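Local coordinates for putative Nitroreductase (Anabaena variabilis ATCC 29413, PDB 3EO7), which binds flavin mononucleotide and probably acts as an FMN-dependent oxidoreductase of the nitroreductase family, at residues D225-G230 and F274-Q279; Q148-W153 and D215-D220; I164-V169 and G190-N195. All coordinates share one frame; numbering follows the deposited sequence.

Interaction 1: D225-G230 and F274-Q279; sequences DPLQEG and FHHHTQ
P226, L227 and G230 face H275 and H276 across well-separated backbones, with the CA atoms of L227 and H276 8.6 Å apart, so the two histidine side chains span the gap, largely to main-chain atoms of the turn and strand. The joint lies where an Asx turn leads into strand 229-239 of the antiparallel sheet, next to the last turn of helix 270-276. In that turn the backbone N of L227 binds D225 OD1, while D225 O receives both Q228 N and E229 N. The turn thereby presents the carbonyl of P226 to the helix. H276 sends its imidazole across from the helix end, with CG anti to the carbonyl carbon (chi1 -74°). Its NE2 donates to P226 O at 2.9 Å, the N-H...O angle being 147°. The oxygen lies near the plane of the ring, but the donor stands well above the carbonyl plane, 53° out of it, and so misses the lone pairs. Apolar groups frame this bond: L227, whose side chain crosses that of H276 at about a right angle, brings CD2 to 4.0 Å from H276 NE2, and P226 CB stands 4.2 Å from H276 CE1. An alanine in place of H276 would remove the ring, which is likely to leave P226 O without this donor and L227 CD2 without its neighbour. Deeper in, the ring of H275 reaches G230, its NE2 lying 4.1 Å from G230 CA; the missing side chain of the glycine lets the imidazole come this near the strand. The other nitrogen, H275 ND1, is bound to the hydroxyl of Y182, which is likely to limit the rotation of the ring. At the helix terminus the side chain of Q279 folds back, and its NE2 donates almost straight to H276 O at 2.7 Å.

Interaction 2: Q148-W153 and D215-D220; sequences QEACFW and DEAVND. With ACT (acetate ion), chain Q.
A150 packs against A217 and V218 where the end of helix 144-150 meets helix 215-222, and the small residues bring the CA atoms of A150 and A217 to 5.4 Å. The two alanine methyls press together at 3.5 Å between A150 CB and A217 CB, tighter than usual van der Waals contact. V218 flanks them: with CG1 anti to the backbone N (chi1 176°), its CG2 branch is turned to A150 CB at 3.7 Å. A backbone bond between A150 and I214 fastens the same end. Just beyond, a Schellman motif with F152 at C-prime closes helix 144-150, W153 N reaching back to Q148 O.

Outside this tight patch the contact soon gives way to solvent, with the exposed carboxylate chains of E149, E216 and D220 around it taking no part. An acetate, probably from the crystallisation liquor, lies beside helix 215-222, where N219 ND2 donates to its O at 2.8 Å in a nearly straight bond (170°). N219 OD1 is meanwhile held by A231 N. The side chains that meet are wholly apolar, consistent with the methyl fit, together with the A150-I214 backbone bond, governing how close the helices come.

Interaction 3: I164-V169 and G190-N195; sequences IIVTAV and GHLLGN
V166 projects from strand 162-169 onto L192 and L193 of helix 181-202, joining the antiparallel sheet of this nitroreductase-type alpha+beta domain to the long helix that covers one of its faces. The backbones stay apart, V166 CA and L193 CA being 8.7 Å from each other, and the interval is filled by branched aliphatic side chains. From CB, which points at the helix and itself stops short of it, V166 forks into two methyls. CG1, anti to the backbone N (chi1 -177°), makes the closest contact, meeting L192 CD2 at 3.8 Å. CG2 sits between the ends of both leucines, about 4.2 Å from L192 CD2 and 4.3 Å from L193 CD2. L192 comes from the helix to meet V166 tip to tip. L193 leaves the helix aimed neither at the strand nor away from it, but its CD2 end comes nearer to the valine. Consecutive leucines thus share one strand residue.

The same layer continues over neighbouring strands, where L192 touches V111 and L193 touches L235, while on the opposite face of the sheet I165 packs on V218 and L222 of helix 215-222, so the strand is covered on both sides. The helix also carries H191, part of the flavin pocket, which touches FMN; the side chain of L192 stays about 9 Å from the cofactor. Back at the valine, the inner methyl has a further neighbour along its own strand: V166 CG2 also touches the side chain of I164, 3.9 Å from I164 CG2, and so belongs to the packing of strand and helix alike.

How the interactions relate
Interaction 3 is the most deeply placed, near the centre of the chain, and is purely aliphatic. Interaction 2 lies further out: its touching residues are mostly buried, with exposed acidic side chains nearby. Interaction 1, partly exposed, alone relies on a side-chain hydrogen bond across its segments. All three gather round one sheet. Strands 162-169 and 229-239 are neighbours in it, joined at G230 O to A168 N (2.9 Å) and probably also at E229 OE2 to T167 OG1 (2.6 Å). Helix 215-222 of interaction 2 is followed in the chain, after a turn, by strand 229-239, and interactions 2 and 3 touch where V218 CG1 lies 4.1 Å from I165 CD1.

Interaction 1: D225-G230 and F274-Q279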
ATOM      1  N   ASP A 225     -10.249 -19.730   3.680  1.00 16.45           N
ATOM      2  CA  ASP A 225      -9.611 -20.789   2.905  1.00 17.28           C
ATOM      3  C   ASP A 225      -8.264 -20.261   2.438  1.00 15.98           C
ATOM      4  O   ASP A 225      -8.210 -19.400   1.567  1.00 15.59           O
ATOM      5  CB  ASP A 225     -10.509 -21.123   1.702  1.00 16.37           C
ATOM      6  CG  ASP A 225      -9.927 -22.143   0.788  1.00 21.16           C
ATOM      7  OD1 ASP A 225      -8.750 -22.481   0.908  1.00 16.10           O
ATOM      8  OD2 ASP A 225     -10.657 -22.594  -0.131  1.00 21.34           O
ATOM      9  N   PRO A 226      -7.145 -20.834   2.942  1.00 16.85           N
ATOM     10  CA  PRO A 226      -5.858 -20.275   2.566  1.00 17.37           C
ATOM     11  C   PRO A 226      -5.391 -20.471   1.118  1.00 16.65           C
ATOM     12  O   PRO A 226      -4.389 -19.886   0.721  1.00 17.71           O
ATOM     13  CB  PRO A 226      -4.888 -20.905   3.567  1.00 21.39           C
ATOM     14  CG  PRO A 226      -5.455 -22.088   3.953  1.00 21.07           C
ATOM     15  CD  PRO A 226      -6.982 -21.931   3.905  1.00 20.48           C
ATOM     16  N   LEU A 227      -6.097 -21.289   0.343  1.00 17.30           N
ATOM     17  CA  LEU A 227      -5.806 -21.369  -1.082  1.00 17.91           C
ATOM     18  C   LEU A 227      -6.479 -20.208  -1.814  1.00 19.93           C
ATOM     19  O   LEU A 227      -6.100 -19.912  -2.944  1.00 20.13           O
ATOM     20  CB  LEU A 227      -6.286 -22.678  -1.726  1.00 20.20           C
ATOM     21  CG  LEU A 227      -5.548 -23.950  -1.367  1.00 20.99           C
ATOM     22  CD1 LEU A 227      -6.124 -25.139  -2.211  1.00 18.59           C
ATOM     23  CD2 LEU A 227      -4.061 -23.762  -1.555  1.00 19.30           C
ATOM     24  N   GLN A 228      -7.490 -19.583  -1.202  1.00 14.62           N
ATOM     25  CA  GLN A 228      -8.207 -18.486  -1.839  1.00 15.25           C
ATOM     26  C   GLN A 228      -7.910 -17.124  -1.233  1.00 14.58           C
ATOM     27  O   GLN A 228      -8.038 -16.102  -1.913  1.00 17.32           O
ATOM     28  CB  GLN A 228      -9.727 -18.730  -1.811  1.00 15.79           C
ATOM     29  CG  GLN A 228     -10.129 -20.060  -2.466  1.00 24.27           C
ATOM     30  CD  GLN A 228      -9.629 -20.186  -3.910  1.00 31.50           C
ATOM     31  OE1 GLN A 228      -9.678 -19.213  -4.671  1.00 47.72           O
ATOM     32  NE2 GLN A 228      -9.129 -21.379  -4.288  1.00 35.81           N
ATOM     33  N   GLU A 229      -7.477 -17.099   0.032  1.00 14.38           N
ATOM     34  CA  GLU A 229      -7.347 -15.827   0.733  1.00 13.15           C
ATOM     35  C   GLU A 229      -6.296 -15.970   1.801  1.00 17.23           C
ATOM     36  O   GLU A 229      -6.114 -17.048   2.353  1.00 18.78           O
ATOM     37  CB  GLU A 229      -8.697 -15.464   1.347  1.00 13.66           C
ATOM     38  CG  GLU A 229      -8.800 -14.093   1.968  1.00 13.61           C
ATOM     39  CD  GLU A 229     -10.169 -13.808   2.593  1.00 14.74           C
ATOM     40  OE1 GLU A 229     -11.150 -14.617   2.356  1.00 16.04           O
ATOM     41  OE2 GLU A 229     -10.290 -12.787   3.335  1.00 16.82           O
ATOM     42  N   GLY A 230      -5.519 -14.919   2.029  1.00 15.40           N
ATOM     43  CA  GLY A 230      -4.516 -14.986   3.087  1.00 15.82           C
ATOM     44  C   GLY A 230      -4.190 -13.639   3.685  1.00 15.75           C
ATOM     45  O   GLY A 230      -4.085 -12.636   2.985  1.00 15.69           O
ATOM     46  N   PHE A 274       4.095 -19.201  -4.366  1.00 14.17           N
ATOM     47  CA  PHE A 274       4.888 -18.155  -3.732  1.00 14.42           C
ATOM     48  C   PHE A 274       4.297 -17.692  -2.388  1.00 14.59           C
ATOM     49  O   PHE A 274       5.040 -17.565  -1.394  1.00 15.09           O
ATOM     50  CB  PHE A 274       5.085 -16.997  -4.692  1.00 17.48           C
ATOM     51  CG  PHE A 274       6.024 -15.949  -4.193  1.00 15.21           C
ATOM     52  CD1 PHE A 274       7.283 -16.276  -3.722  1.00 16.51           C
ATOM     53  CD2 PHE A 274       5.676 -14.612  -4.272  1.00 18.76           C
ATOM     54  CE1 PHE A 274       8.165 -15.278  -3.272  1.00 15.98           C
ATOM     55  CE2 PHE A 274       6.570 -13.616  -3.858  1.00 19.76           C
ATOM     56  CZ  PHE A 274       7.800 -13.960  -3.331  1.00 17.28           C
ATOM     57  N   HIS A 275       2.990 -17.537  -2.336  1.00 15.75           N
ATOM     58  CA  HIS A 275       2.357 -17.114  -1.087  1.00 16.46           C
ATOM     59  C   HIS A 275       2.561 -18.168   0.003  1.00 16.61           C
ATOM     60  O   HIS A 275       2.888 -17.837   1.133  1.00 15.56           O
ATOM     61  CB  HIS A 275       0.866 -16.833  -1.236  1.00 16.45           C
ATOM     62  CG  HIS A 275       0.265 -16.287   0.010  1.00 17.05           C
ATOM     63  ND1 HIS A 275       0.471 -14.983   0.416  1.00 16.13           N
ATOM     64  CD2 HIS A 275      -0.438 -16.892   1.001  1.00 18.89           C
ATOM     65  CE1 HIS A 275      -0.095 -14.811   1.603  1.00 17.05           C
ATOM     66  NE2 HIS A 275      -0.680 -15.944   1.961  1.00 14.96           N
ATOM     67  N   HIS A 276       2.412 -19.444  -0.349  1.00 16.23           N
ATOM     68  CA  HIS A 276       2.592 -20.496   0.629  1.00 15.72           C
ATOM     69  C   HIS A 276       4.044 -20.817   0.947  1.00 16.52           C
ATOM     70  O   HIS A 276       4.312 -21.560   1.886  1.00 17.55           O
ATOM     71  CB  HIS A 276       1.853 -21.751   0.202  1.00 14.63           C
ATOM     72  CG  HIS A 276       0.376 -21.634   0.379  1.00 14.92           C
ATOM     73  ND1 HIS A 276      -0.309 -22.324   1.366  1.00 17.82           N
ATOM     74  CD2 HIS A 276      -0.540 -20.865  -0.256  1.00 16.51           C
ATOM     75  CE1 HIS A 276      -1.594 -22.013   1.295  1.00 16.26           C
ATOM     76  NE2 HIS A 276      -1.760 -21.109   0.338  1.00 15.81           N
ATOM     77  N   HIS A 277       4.969 -20.228   0.185  1.00 15.15           N
ATOM     78  CA  HIS A 277       6.383 -20.405   0.431  1.00 16.50           C
ATOM     79  C   HIS A 277       7.061 -19.112   0.923  1.00 18.61           C
ATOM     80  O   HIS A 277       8.274 -18.935   0.789  1.00 18.92           O
ATOM     81  CB  HIS A 277       7.071 -20.992  -0.787  1.00 16.51           C
ATOM     82  CG  HIS A 277       6.721 -22.425  -1.029  1.00 13.12           C
ATOM     83  ND1 HIS A 277       5.485 -22.808  -1.511  1.00 15.99           N
ATOM     84  CD2 HIS A 277       7.427 -23.565  -0.841  1.00 16.46           C
ATOM     85  CE1 HIS A 277       5.444 -24.122  -1.605  1.00 16.07           C
ATOM     86  NE2 HIS A 277       6.613 -24.610  -1.224  1.00 12.88           N
ATOM     87  N   THR A 278       6.248 -18.199   1.456  1.00 17.40           N
ATOM     88  CA  THR A 278       6.745 -17.001   2.110  1.00 18.34           C
ATOM     89  C   THR A 278       6.138 -16.911   3.506  1.00 16.25           C
ATOM     90  O   THR A 278       6.149 -15.856   4.149  1.00 17.13           O
ATOM     91  CB  THR A 278       6.459 -15.709   1.337  1.00 17.08           C
ATOM     92  OG1 THR A 278       5.094 -15.655   0.912  1.00 17.50           O
ATOM     93  CG2 THR A 278       7.404 -15.603   0.114  1.00 16.10           C
ATOM     94  N   GLN A 279       5.619 -18.013   3.999  1.00 19.73           N
ATOM     95  CA  GLN A 279       5.044 -17.975   5.316  1.00 18.36           C
ATOM     96  C   GLN A 279       6.079 -18.003   6.434  1.00 17.97           C
ATOM     97  O   GLN A 279       7.276 -18.307   6.246  1.00 18.08           O
ATOM     98  CB  GLN A 279       3.952 -19.079   5.484  1.00 24.80           C
ATOM     99  CG  GLN A 279       4.384 -20.433   5.232  1.00 21.27           C
ATOM    100  CD  GLN A 279       3.240 -21.459   5.318  1.00 21.36           C
ATOM    101  OE1 GLN A 279       2.614 -21.622   6.382  1.00 19.30           O
ATOM    102  NE2 GLN A 279       3.015 -22.201   4.215  1.00 16.62           N
TER

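Interaction 2: Q148-W153 and D215-D220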
ATOM      1  N   GLN A 148      -2.705 -13.205  19.578  1.00 15.65           N
ATOM      2  CA  GLN A 148      -1.441 -12.944  20.231  1.00 16.13           C
ATOM      3  C   GLN A 148      -0.427 -14.051  19.937  1.00 16.45           C
ATOM      4  O   GLN A 148       0.662 -13.763  19.521  1.00 15.10           O
ATOM      5  CB  GLN A 148      -1.643 -12.784  21.735  1.00 14.45           C
ATOM      6  CG  GLN A 148      -2.346 -11.483  22.130  1.00 17.84           C
ATOM      7  CD  GLN A 148      -2.562 -11.375  23.605  1.00 20.21           C
ATOM      8  OE1 GLN A 148      -3.365 -12.141  24.201  1.00 15.43           O
ATOM      9  NE2 GLN A 148      -1.839 -10.428  24.241  1.00 19.15           N
ATOM     10  N   GLU A 149      -0.814 -15.311  20.084  1.00 16.83           N
ATOM     11  CA  GLU A 149       0.119 -16.426  19.816  1.00 16.20           C
ATOM     12  C   GLU A 149       0.605 -16.400  18.344  1.00 15.50           C
ATOM     13  O   GLU A 149       1.808 -16.567  18.044  1.00 15.80           O
ATOM     14  CB  GLU A 149      -0.563 -17.760  20.161  1.00 18.30           C
ATOM     15  CG  GLU A 149      -0.799 -17.934  21.651  1.00 23.48           C
ATOM     16  CD  GLU A 149      -1.798 -19.040  22.001  1.00 28.53           C
ATOM     17  OE1 GLU A 149      -2.584 -19.460  21.126  1.00 35.10           O
ATOM     18  OE2 GLU A 149      -1.830 -19.446  23.184  1.00 33.67           O
ATOM     19  N   ALA A 150      -0.326 -16.130  17.435  1.00 16.52           N
ATOM     20  CA  ALA A 150      -0.038 -16.086  16.011  1.00 16.41           C
ATOM     21  C   ALA A 150       0.909 -14.947  15.670  1.00 16.55           C
ATOM     22  O   ALA A 150       1.648 -15.026  14.698  1.00 17.62           O
ATOM     23  CB  ALA A 150      -1.336 -15.961  15.194  1.00 15.41           C
ATOM     24  N   CYS A 151       0.912 -13.888  16.487  1.00 16.04           N
ATOM     25  CA  CYS A 151       1.843 -12.760  16.265  1.00 14.92           C
ATOM     26  C   CYS A 151       3.027 -12.741  17.249  1.00 16.10           C
ATOM     27  O   CYS A 151       3.604 -11.686  17.515  1.00 16.57           O
ATOM     28  CB  CYS A 151       1.076 -11.443  16.356  1.00 15.16           C
ATOM     29  SG  CYS A 151      -0.263 -11.278  15.131  1.00 17.55           S
ATOM     30  N   PHE A 152       3.386 -13.905  17.787  1.00 16.55           N
ATOM     31  CA  PHE A 152       4.520 -14.027  18.695  1.00 16.32           C
ATOM     32  C   PHE A 152       4.436 -13.088  19.930  1.00 14.92           C
ATOM     33  O   PHE A 152       5.443 -12.542  20.414  1.00 17.28           O
ATOM     34  CB  PHE A 152       5.828 -13.822  17.930  1.00 17.66           C
ATOM     35  CG  PHE A 152       5.996 -14.748  16.762  1.00 17.33           C
ATOM     36  CD1 PHE A 152       6.441 -16.038  16.959  1.00 18.08           C
ATOM     37  CD2 PHE A 152       5.748 -14.312  15.463  1.00 17.95           C
ATOM     38  CE1 PHE A 152       6.628 -16.896  15.899  1.00 22.63           C
ATOM     39  CE2 PHE A 152       5.894 -15.181  14.397  1.00 18.44           C
ATOM     40  CZ  PHE A 152       6.355 -16.488  14.625  1.00 21.41           C
ATOM     41  N   TRP A 153       3.226 -12.910  20.424  1.00 15.24           N
ATOM     42  CA  TRP A 153       2.968 -12.077  21.602  1.00 16.09           C
ATOM     43  C   TRP A 153       3.503 -10.657  21.425  1.00 15.46           C
ATOM     44  O   TRP A 153       4.119 -10.072  22.318  1.00 15.64           O
ATOM     45  CB  TRP A 153       3.496 -12.775  22.861  1.00 18.33           C
ATOM     46  CG  TRP A 153       2.750 -14.006  23.139  1.00 18.56           C
ATOM     47  CD1 TRP A 153       3.041 -15.254  22.696  1.00 19.91           C
ATOM     48  CD2 TRP A 153       1.544 -14.119  23.904  1.00 17.71           C
ATOM     49  NE1 TRP A 153       2.101 -16.139  23.148  1.00 19.88           N
ATOM     50  CE2 TRP A 153       1.176 -15.471  23.899  1.00 19.49           C
ATOM     51  CE3 TRP A 153       0.748 -13.202  24.614  1.00 20.02           C
ATOM     52  CZ2 TRP A 153       0.026 -15.941  24.548  1.00 20.28           C
ATOM     53  CZ3 TRP A 153      -0.398 -13.673  25.256  1.00 20.91           C
ATOM     54  CH2 TRP A 153      -0.724 -15.029  25.239  1.00 22.49           C
ATOM     55  N   ASP A 215       1.287 -17.277   9.397  1.00 14.38           N
ATOM     56  CA  ASP A 215       0.192 -17.220   8.405  1.00 13.64           C
ATOM     57  C   ASP A 215      -0.880 -18.255   8.652  1.00 15.55           C
ATOM     58  O   ASP A 215      -2.059 -17.931   8.645  1.00 13.74           O
ATOM     59  CB  ASP A 215       0.708 -17.332   6.972  1.00 16.02           C
ATOM     60  CG  ASP A 215       1.721 -16.252   6.629  1.00 15.25           C
ATOM     61  OD1 ASP A 215       2.863 -16.313   7.156  1.00 16.48           O
ATOM     62  OD2 ASP A 215       1.374 -15.371   5.821  1.00 17.87           O
ATOM     63  N   GLU A 216      -0.456 -19.498   8.859  1.00 16.23           N
ATOM     64  CA  GLU A 216      -1.387 -20.599   9.088  1.00 15.30           C
ATOM     65  C   GLU A 216      -2.370 -20.267  10.226  1.00 15.30           C
ATOM     66  O   GLU A 216      -3.573 -20.546  10.142  1.00 16.68           O
ATOM     67  CB  GLU A 216      -0.606 -21.877   9.416  1.00 15.84           C
ATOM     68  CG  GLU A 216      -1.485 -23.103   9.608  1.00 19.64           C
ATOM     69  CD  GLU A 216      -0.717 -24.360   9.963  1.00 16.29           C
ATOM     70  OE1 GLU A 216       0.504 -24.315  10.234  1.00 21.00           O
ATOM     71  OE2 GLU A 216      -1.374 -25.419  10.003  1.00 22.37           O
ATOM     72  N   ALA A 217      -1.829 -19.720  11.314  1.00 14.93           N
ATOM     73  CA  ALA A 217      -2.592 -19.391  12.515  1.00 14.85           C
ATOM     74  C   ALA A 217      -3.542 -18.258  12.318  1.00 15.70           C
ATOM     75  O   ALA A 217      -4.681 -18.298  12.807  1.00 16.83           O
ATOM     76  CB  ALA A 217      -1.636 -19.085  13.690  1.00 13.77           C
ATOM     77  N   VAL A 218      -3.088 -17.215  11.630  1.00 16.28           N
ATOM     78  CA  VAL A 218      -3.949 -16.064  11.393  1.00 14.60           C
ATOM     79  C   VAL A 218      -5.072 -16.464  10.446  1.00 16.50           C
ATOM     80  O   VAL A 218      -6.235 -16.120  10.672  1.00 14.10           O
ATOM     81  CB  VAL A 218      -3.169 -14.870  10.866  1.00 14.25           C
ATOM     82  CG1 VAL A 218      -4.123 -13.719  10.537  1.00 15.04           C
ATOM     83  CG2 VAL A 218      -2.077 -14.422  11.880  1.00 17.89           C
ATOM     84  N   ASN A 219      -4.740 -17.215   9.402  1.00 15.82           N
ATOM     85  CA  ASN A 219      -5.749 -17.622   8.424  1.00 15.41           C
ATOM     86  C   ASN A 219      -6.752 -18.564   9.067  1.00 16.00           C
ATOM     87  O   ASN A 219      -7.932 -18.480   8.805  1.00 18.44           O
ATOM     88  CB  ASN A 219      -5.097 -18.170   7.155  1.00 13.11           C
ATOM     89  CG  ASN A 219      -4.283 -17.085   6.427  1.00 15.78           C
ATOM     90  OD1 ASN A 219      -4.579 -15.887   6.587  1.00 16.50           O
ATOM     91  ND2 ASN A 219      -3.243 -17.483   5.692  1.00 16.76           N
ATOM     92  N   ASP A 220      -6.278 -19.447   9.936  1.00 16.28           N
ATOM     93  CA  ASP A 220      -7.180 -20.321  10.683  1.00 16.75           C
ATOM     94  C   ASP A 220      -8.121 -19.511  11.586  1.00 18.33           C
ATOM     95  O   ASP A 220      -9.330 -19.810  11.685  1.00 16.01           O
ATOM     96  CB  ASP A 220      -6.378 -21.315  11.539  1.00 16.97           C
ATOM     97  CG  ASP A 220      -5.723 -22.455  10.723  1.00 22.56           C
ATOM     98  OD1 ASP A 220      -5.959 -22.581   9.498  1.00 25.69           O
ATOM     99  OD2 ASP A 220      -4.966 -23.242  11.348  1.00 23.29           O
TER
HETATM  100  C   ACT Q 715      -1.357 -20.571   5.086  1.00 24.18           C
HETATM  101  O   ACT Q 715      -2.451 -20.187   5.601  1.00 18.87           O
HETATM  102  OXT ACT Q 715      -0.781 -19.720   4.222  1.00 29.56           O
HETATM  103  CH3 ACT Q 715      -0.986 -22.013   5.454  1.00 22.69           C

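Interaction 3: I164-V169 and G190-N195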
ATOM      1  N   ILE A 164      -7.264  -4.473  13.067  1.00 14.73           N
ATOM      2  CA  ILE A 164      -7.654  -4.739  11.699  1.00 13.88           C
ATOM      3  C   ILE A 164      -6.722  -5.844  11.205  1.00 16.20           C
ATOM      4  O   ILE A 164      -5.541  -5.872  11.537  1.00 16.04           O
ATOM      5  CB  ILE A 164      -7.480  -3.472  10.808  1.00 16.03           C
ATOM      6  CG1 ILE A 164      -8.687  -2.555  11.018  1.00 17.45           C
ATOM      7  CG2 ILE A 164      -7.418  -3.837   9.306  1.00 15.62           C
ATOM      8  CD1 ILE A 164      -8.563  -1.138  10.325  1.00 17.28           C
ATOM      9  N   ILE A 165      -7.253  -6.749  10.397  1.00 13.62           N
ATOM     10  CA  ILE A 165      -6.414  -7.672   9.663  1.00 14.68           C
ATOM     11  C   ILE A 165      -6.793  -7.464   8.208  1.00 14.96           C
ATOM     12  O   ILE A 165      -7.993  -7.444   7.861  1.00 15.20           O
ATOM     13  CB  ILE A 165      -6.566  -9.147  10.088  1.00 16.32           C
ATOM     14  CG1 ILE A 165      -6.247  -9.295  11.594  1.00 14.45           C
ATOM     15  CG2 ILE A 165      -5.674 -10.030   9.183  1.00 16.03           C
ATOM     16  CD1 ILE A 165      -6.405 -10.749  12.121  1.00 17.34           C
ATOM     17  N   VAL A 166      -5.777  -7.319   7.358  1.00 13.95           N
ATOM     18  CA  VAL A 166      -5.984  -7.160   5.923  1.00 14.38           C
ATOM     19  C   VAL A 166      -5.540  -8.442   5.263  1.00 15.66           C
ATOM     20  O   VAL A 166      -4.403  -8.897   5.459  1.00 16.28           O
ATOM     21  CB  VAL A 166      -5.218  -5.994   5.289  1.00 15.42           C
ATOM     22  CG1 VAL A 166      -5.573  -5.868   3.775  1.00 15.98           C
ATOM     23  CG2 VAL A 166      -5.555  -4.707   5.997  1.00 15.34           C
ATOM     24  N   THR A 167      -6.457  -9.031   4.503  1.00 15.16           N
ATOM     25  CA  THR A 167      -6.144 -10.207   3.731  1.00 15.40           C
ATOM     26  C   THR A 167      -6.241  -9.867   2.239  1.00 16.10           C
ATOM     27  O   THR A 167      -6.741  -8.780   1.860  1.00 15.98           O
ATOM     28  CB  THR A 167      -7.168 -11.319   3.974  1.00 13.80           C
ATOM     29  OG1 THR A 167      -8.440 -10.928   3.432  1.00 16.28           O
ATOM     30  CG2 THR A 167      -7.275 -11.710   5.455  1.00 14.46           C
ATOM     31  N   ALA A 168      -5.779 -10.813   1.416  1.00 14.60           N
ATOM     32  CA  ALA A 168      -5.867 -10.729  -0.053  1.00 15.49           C
ATOM     33  C   ALA A 168      -6.653 -11.943  -0.546  1.00 14.53           C
ATOM     34  O   ALA A 168      -6.334 -13.085  -0.154  1.00 16.60           O
ATOM     35  CB  ALA A 168      -4.443 -10.703  -0.730  1.00 17.09           C
ATOM     36  N   VAL A 169      -7.674 -11.696  -1.378  1.00 15.36           N
ATOM     37  CA  VAL A 169      -8.457 -12.748  -2.056  1.00 16.40           C
ATOM     38  C   VAL A 169      -7.774 -12.819  -3.431  1.00 16.55           C
ATOM     39  O   VAL A 169      -7.957 -11.956  -4.322  1.00 16.65           O
ATOM     40  CB  VAL A 169      -9.957 -12.415  -2.158  1.00 16.25           C
ATOM     41  CG1 VAL A 169     -10.669 -13.514  -2.898  1.00 16.14           C
ATOM     42  CG2 VAL A 169     -10.567 -12.210  -0.747  1.00 16.74           C
ATOM     43  N   GLY A 190      -0.741  -2.102   0.194  1.00 15.31           N
ATOM     44  CA  GLY A 190       0.037  -0.997   0.727  1.00 16.31           C
ATOM     45  C   GLY A 190      -0.701   0.329   0.661  1.00 16.61           C
ATOM     46  O   GLY A 190      -0.635   1.106   1.595  1.00 14.61           O
ATOM     47  N   HIS A 191      -1.433   0.564  -0.429  1.00 15.96           N
ATOM     48  CA  HIS A 191      -2.236   1.784  -0.559  1.00 15.97           C
ATOM     49  C   HIS A 191      -3.281   1.840   0.559  1.00 14.21           C
ATOM     50  O   HIS A 191      -3.481   2.901   1.194  1.00 15.42           O
ATOM     51  CB  HIS A 191      -2.922   1.900  -1.937  1.00 15.87           C
ATOM     52  CG  HIS A 191      -2.041   2.441  -3.028  1.00 14.42           C
ATOM     53  ND1 HIS A 191      -1.926   3.787  -3.283  1.00 13.89           N
ATOM     54  CD2 HIS A 191      -1.210   1.820  -3.904  1.00 14.85           C
ATOM     55  CE1 HIS A 191      -1.078   3.969  -4.299  1.00 15.44           C
ATOM     56  NE2 HIS A 191      -0.639   2.794  -4.700  1.00 15.56           N
ATOM     57  N   LEU A 192      -3.957   0.722   0.792  1.00 14.65           N
ATOM     58  CA  LEU A 192      -4.918   0.636   1.900  1.00 15.44           C
ATOM     59  C   LEU A 192      -4.255   0.893   3.255  1.00 14.37           C
ATOM     60  O   LEU A 192      -4.809   1.595   4.104  1.00 15.15           O
ATOM     61  CB  LEU A 192      -5.600  -0.727   1.857  1.00 14.59           C
ATOM     62  CG  LEU A 192      -6.483  -1.089   3.052  1.00 16.84           C
ATOM     63  CD1 LEU A 192      -7.589  -0.049   3.246  1.00 17.20           C
ATOM     64  CD2 LEU A 192      -7.079  -2.486   2.733  1.00 16.68           C
ATOM     65  N   LEU A 193      -3.064   0.336   3.471  1.00 15.43           N
ATOM     66  CA  LEU A 193      -2.318   0.610   4.698  1.00 16.09           C
ATOM     67  C   LEU A 193      -2.043   2.094   4.884  1.00 15.98           C
ATOM     68  O   LEU A 193      -2.128   2.588   6.017  1.00 15.85           O
ATOM     69  CB  LEU A 193      -0.989  -0.152   4.750  1.00 16.34           C
ATOM     70  CG  LEU A 193      -1.026  -1.703   4.726  1.00 15.66           C
ATOM     71  CD1 LEU A 193       0.411  -2.236   4.935  1.00 18.62           C
ATOM     72  CD2 LEU A 193      -2.000  -2.258   5.775  1.00 18.35           C
ATOM     73  N   GLY A 194      -1.694   2.799   3.790  1.00 14.96           N
ATOM     74  CA  GLY A 194      -1.514   4.271   3.846  1.00 15.23           C
ATOM     75  C   GLY A 194      -2.817   4.947   4.286  1.00 14.58           C
ATOM     76  O   GLY A 194      -2.810   5.865   5.129  1.00 15.13           O
ATOM     77  N   ASN A 195      -3.955   4.507   3.769  1.00 15.98           N
ATOM     78  CA  ASN A 195      -5.229   5.113   4.226  1.00 15.01           C
ATOM     79  C   ASN A 195      -5.500   4.808   5.689  1.00 15.82           C
ATOM     80  O   ASN A 195      -6.004   5.656   6.425  1.00 17.07           O
ATOM     81  CB  ASN A 195      -6.444   4.625   3.440  1.00 17.13           C
ATOM     82  CG  ASN A 195      -6.570   5.239   2.094  1.00 14.78           C
ATOM     83  OD1 ASN A 195      -5.883   6.228   1.747  1.00 14.75           O
ATOM     84  ND2 ASN A 195      -7.441   4.661   1.290  1.00 15.00           N
TER